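Local coordinates for protein myosin-4 (Saccharomyces cerevisiae, PDB 3MMI) that carries ASH1 and certain other mRNAs to the yeast bud as a type V myosin motor, recruited to them through its interaction with SHE3, at residues Ala200-Phe205 with Lys214-Thr219; Glu245-Ile250 with Gln273-Leu278. All coordinates share one frame; numbering follows the deposited sequence.

Interaction 1: residues Ala200-Phe205 with Lys214-Thr219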
# COMPACT_ATOMS: atom_id res chain seq x y z
N ALA A 200 12.62 -4.26 -10.82
CA ALA A 200 13.31 -3.63 -12.03
C ALA A 200 12.61 -2.41 -12.52
O ALA A 200 13.26 -1.45 -12.90
CB ALA A 200 13.40 -4.67 -13.20
N VAL A 201 11.28 -2.48 -12.64
CA VAL A 201 10.47 -1.36 -13.09
C VAL A 201 10.64 -0.18 -12.11
O VAL A 201 10.94 0.91 -12.48
CB VAL A 201 9.05 -1.76 -13.15
CG1 VAL A 201 8.21 -0.53 -13.54
CG2 VAL A 201 8.83 -2.94 -14.11
N LEU A 202 10.57 -0.47 -10.80
CA LEU A 202 10.83 0.58 -9.82
C LEU A 202 12.18 1.30 -10.11
O LEU A 202 12.24 2.55 -10.17
CB LEU A 202 10.82 -0.02 -8.41
CG LEU A 202 9.56 0.06 -7.55
CD1 LEU A 202 8.35 0.52 -8.20
CD2 LEU A 202 9.39 -1.32 -6.78
N CYS A 203 13.25 0.51 -10.32
CA CYS A 203 14.58 1.11 -10.76
C CYS A 203 14.53 1.73 -12.17
O CYS A 203 15.06 2.78 -12.36
CB CYS A 203 15.71 0.14 -10.75
SG CYS A 203 15.98 -0.78 -9.19
N LYS A 204 13.83 1.09 -13.11
CA LYS A 204 13.71 1.60 -14.49
C LYS A 204 13.14 3.01 -14.45
O LYS A 204 13.81 3.97 -14.92
CB LYS A 204 12.80 0.67 -15.35
CG LYS A 204 12.72 1.07 -16.84
N PHE A 205 11.96 3.15 -13.83
CA PHE A 205 11.26 4.44 -13.81
C PHE A 205 11.79 5.38 -12.73
O PHE A 205 11.13 6.33 -12.36
CB PHE A 205 9.74 4.24 -13.79
CG PHE A 205 9.20 3.64 -15.02
CD1 PHE A 205 9.68 4.02 -16.28
CD2 PHE A 205 8.19 2.69 -14.96
CE1 PHE A 205 9.15 3.43 -17.43
CE2 PHE A 205 7.68 2.11 -16.14
CZ PHE A 205 8.16 2.49 -17.36
N LYS A 214 9.49 1.92 0.77
CA LYS A 214 8.08 2.05 1.25
C LYS A 214 7.13 1.14 0.43
O LYS A 214 6.27 0.46 0.98
CB LYS A 214 7.63 3.54 1.30
CG LYS A 214 6.22 3.72 1.44
CD LYS A 214 5.80 5.12 1.83
CE LYS A 214 4.67 5.04 2.87
NZ LYS A 214 3.52 4.43 2.36
N ILE A 215 7.25 1.20 -0.90
CA ILE A 215 6.41 0.37 -1.80
C ILE A 215 6.51 -1.13 -1.40
O ILE A 215 5.49 -1.86 -1.38
CB ILE A 215 6.71 0.60 -3.28
CG1 ILE A 215 6.24 1.99 -3.72
CG2 ILE A 215 5.92 -0.48 -4.12
CD1 ILE A 215 6.75 2.54 -4.89
N PHE A 216 7.70 -1.58 -1.05
CA PHE A 216 7.85 -2.97 -0.71
C PHE A 216 7.20 -3.30 0.67
O PHE A 216 6.66 -4.37 0.85
CB PHE A 216 9.34 -3.41 -0.68
CG PHE A 216 9.98 -3.64 -2.09
CD1 PHE A 216 9.20 -3.87 -3.25
CD2 PHE A 216 11.36 -3.64 -2.22
CE1 PHE A 216 9.81 -4.10 -4.52
CE2 PHE A 216 11.97 -3.85 -3.49
CZ PHE A 216 11.17 -4.08 -4.63
N ASN A 217 7.38 -2.40 1.67
CA ASN A 217 6.62 -2.48 2.93
C ASN A 217 5.10 -2.48 2.69
O ASN A 217 4.42 -3.30 3.28
CB ASN A 217 7.00 -1.35 3.95
CG ASN A 217 8.43 -1.54 4.53
OD1 ASN A 217 9.29 -0.65 4.42
ND2 ASN A 217 8.70 -2.70 5.07
N ASP A 218 4.59 -1.57 1.85
CA ASP A 218 3.16 -1.55 1.68
C ASP A 218 2.63 -2.79 0.97
O ASP A 218 1.48 -3.19 1.10
CB ASP A 218 2.71 -0.26 0.97
CG ASP A 218 2.91 0.98 1.84
OD1 ASP A 218 3.13 0.81 3.07
OD2 ASP A 218 2.90 2.11 1.29
N THR A 219 3.48 -3.31 0.09
CA THR A 219 3.18 -4.52 -0.65
C THR A 219 2.95 -5.67 0.32
O THR A 219 1.98 -6.42 0.21
CB THR A 219 4.31 -4.85 -1.66
OG1 THR A 219 4.25 -3.88 -2.73
CG2 THR A 219 4.09 -6.25 -2.32
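Leu-202, on the last turn of helix 185-204, faces Ile-215 of helix 209-234, the two CA atoms standing 9.2 Å apart. The helices follow each other in the all-helical globular tail, the dilute domain of this type V myosin, and only a short connection turns the chain from one to the next. That spacing leaves the touching to side-chain ends, all of them buried. Leu-202 splits its two methyls between neighbouring residues: CD1 meets Ile-215 CD1 at 4.2 Å, while CD2 comes within 3.6 Å of Phe-216 CE1, approaching the ring obliquely. Its torsions lie well off the staggered positions (chi1 -97°, chi2 9°), so the exact setting of the methyls deserves some caution. Ile-215 reaches across with CG1 anti to the carbonyl carbon (chi1 -70°), and Phe-198, a turn before Leu-202, also touches it. Beyond this contact, the Phe-216 ring meets Trp-256 edge-to-face, tying in helix 240-257. Away from Leu-202 the same helix 209-234 carries a buried ion pair: Lys-214 NZ bridges to Asp-218 OD2 at 2.6 Å on the syn side of the carboxylate, with Tyr-153 OH bound to the same oxygen and Asp-352 O to the ammonium. Ile-215 O is gripped twice, by Thr-219 N and, from the opposite face of the carbonyl plane, by Thr-219 OG1 at 2.7 Å.

Interaction 2: residues Glu245-Ile250 with Gln273-Leu278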
# COMPACT_ATOMS: atom_id res chain seq x y z
N GLU A 245 2.79 -24.99 9.11
CA GLU A 245 3.03 -24.98 7.67
C GLU A 245 2.86 -23.59 6.99
O GLU A 245 3.70 -23.24 6.15
CB GLU A 245 2.15 -26.02 6.98
CG GLU A 245 2.44 -27.46 7.49
CD GLU A 245 3.93 -27.93 7.22
OE1 GLU A 245 4.55 -27.65 6.21
OE2 GLU A 245 4.59 -28.56 8.05
N VAL A 246 1.83 -22.82 7.36
CA VAL A 246 1.69 -21.44 6.87
C VAL A 246 2.86 -20.61 7.33
O VAL A 246 3.30 -19.71 6.63
CB VAL A 246 0.34 -20.83 7.41
CG1 VAL A 246 0.19 -19.30 7.01
CG2 VAL A 246 -0.86 -21.81 6.94
N ASP A 247 3.32 -20.85 8.55
CA ASP A 247 4.46 -20.11 9.10
C ASP A 247 5.71 -20.23 8.22
O ASP A 247 6.29 -19.22 7.85
CB ASP A 247 4.89 -20.67 10.49
CG ASP A 247 5.06 -19.58 11.53
OD1 ASP A 247 5.00 -18.38 11.19
OD2 ASP A 247 5.08 -19.89 12.75
N ARG A 248 6.01 -21.46 7.83
CA ARG A 248 7.07 -21.73 6.87
C ARG A 248 6.81 -21.08 5.51
O ARG A 248 7.75 -20.61 4.88
CB ARG A 248 7.25 -23.24 6.70
CG ARG A 248 7.22 -24.02 8.00
N ASN A 249 5.56 -21.05 5.04
CA ASN A 249 5.34 -20.49 3.71
C ASN A 249 5.59 -19.03 3.82
O ASN A 249 6.14 -18.40 2.85
CB ASN A 249 3.93 -20.77 3.16
CG ASN A 249 3.72 -22.23 2.85
OD1 ASN A 249 2.57 -22.75 2.77
ND2 ASN A 249 4.78 -22.90 2.54
N ILE A 250 5.22 -18.46 4.96
CA ILE A 250 5.37 -17.02 5.13
C ILE A 250 6.87 -16.66 5.12
O ILE A 250 7.36 -15.74 4.47
CB ILE A 250 4.66 -16.51 6.45
CG1 ILE A 250 3.11 -16.46 6.24
CG2 ILE A 250 5.16 -15.15 6.82
CD1 ILE A 250 2.40 -16.10 7.47
N GLN A 273 0.55 -13.26 13.80
CA GLN A 273 -0.08 -13.61 15.07
C GLN A 273 -1.17 -14.67 14.98
O GLN A 273 -1.28 -15.46 15.86
CB GLN A 273 -0.61 -12.39 15.80
CG GLN A 273 0.37 -11.30 16.01
CD GLN A 273 1.12 -11.41 17.25
OE1 GLN A 273 1.48 -12.48 17.72
NE2 GLN A 273 1.40 -10.28 17.82
N ALA A 274 -1.93 -14.69 13.88
CA ALA A 274 -3.12 -15.62 13.70
C ALA A 274 -2.52 -17.02 13.63
O ALA A 274 -2.97 -17.94 14.26
CB ALA A 274 -3.83 -15.29 12.36
N VAL A 275 -1.45 -17.18 12.83
CA VAL A 275 -0.96 -18.55 12.75
C VAL A 275 -0.11 -18.91 13.98
O VAL A 275 -0.01 -20.11 14.35
CB VAL A 275 -0.20 -18.87 11.40
CG1 VAL A 275 -1.13 -18.57 10.18
CG2 VAL A 275 1.13 -18.11 11.31
N LYS A 276 0.40 -17.95 14.71
CA LYS A 276 1.05 -18.31 15.95
C LYS A 276 0.02 -18.73 16.99
O LYS A 276 0.24 -19.64 17.71
CB LYS A 276 2.00 -17.22 16.49
CG LYS A 276 3.31 -17.10 15.73
CD LYS A 276 4.22 -16.04 16.29
CE LYS A 276 5.61 -16.07 15.69
NZ LYS A 276 6.18 -17.39 15.52
N ILE A 277 -1.12 -18.07 16.99
CA ILE A 277 -2.17 -18.46 17.91
C ILE A 277 -2.51 -19.93 17.72
O ILE A 277 -2.79 -20.64 18.66
CB ILE A 277 -3.41 -17.52 17.71
CG1 ILE A 277 -3.14 -16.27 18.55
CG2 ILE A 277 -4.65 -18.20 18.15
CD1 ILE A 277 -3.84 -15.14 18.11
N LEU A 278 -2.48 -20.38 16.48
CA LEU A 278 -2.89 -21.70 16.15
C LEU A 278 -1.93 -22.75 16.72
O LEU A 278 -2.29 -23.95 16.95
CB LEU A 278 -2.98 -21.83 14.62
CG LEU A 278 -4.26 -21.29 13.99
CD1 LEU A 278 -4.10 -21.29 12.44
CD2 LEU A 278 -5.54 -22.03 14.47
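Asp-247 OD2 draws two groups from the facing helix: a long salt bridge of 3.9 Å to Lys-276 NZ, and a hydrogen bond from Gln-279 NE2, its stronger partner. The setting is an antiparallel helix pair within the DIL domain, helices 240-257 and 269-279, whose local axes run at 147° and approach to 9.7 Å. Gln-279 NE2 also bonds to Val-275 O, which ties the amide back to its own helix as it holds the aspartate. The Lys-276 side chain, at the exposed margin, crosses that of Asp-247 at about a right angle, and its bend at chi4 (-43°) sets NZ beside the carboxylate. Near the other oxygen, OD1, lies the carboxylate of Glu-251, a like charge that the lysine may partly offset. Val-246 and Val-275 are buried and make the apolar part of the contact. Val-275 has both branches in use: CG2, lodged between its own backbone N and carbonyl carbon, lies against the carboxylate, 3.9 Å from Asp-247 OD1, while CG1 turns to Val-246. That valine holds its CG1 anti to the backbone N (chi1 176°), and the two CG1 methyls meet at 3.5 Å.

Interactions 1 and 2 do not touch: their centres lie 26 Å apart and their nearest atoms about 11 Å. Two consecutive helices nevertheless join them. Helix 209-234 supplies Lys-214 to Thr-219 to interaction 1, and farther along it Phe-228 and Leu-231 pack on Ala-274 beside interaction 2. Helix 240-257 works the other way, giving Glu-245 to Ile-250 to interaction 2 while its Trp-256 end reaches interaction 1. The first contact is wholly buried, about 11 Å from the centre of the chain; the second, at about 22 Å, is only partly buried and has a charged pair, Asp-247 and Lys-276, at its outer edge. Both are structural packing within the globular tail.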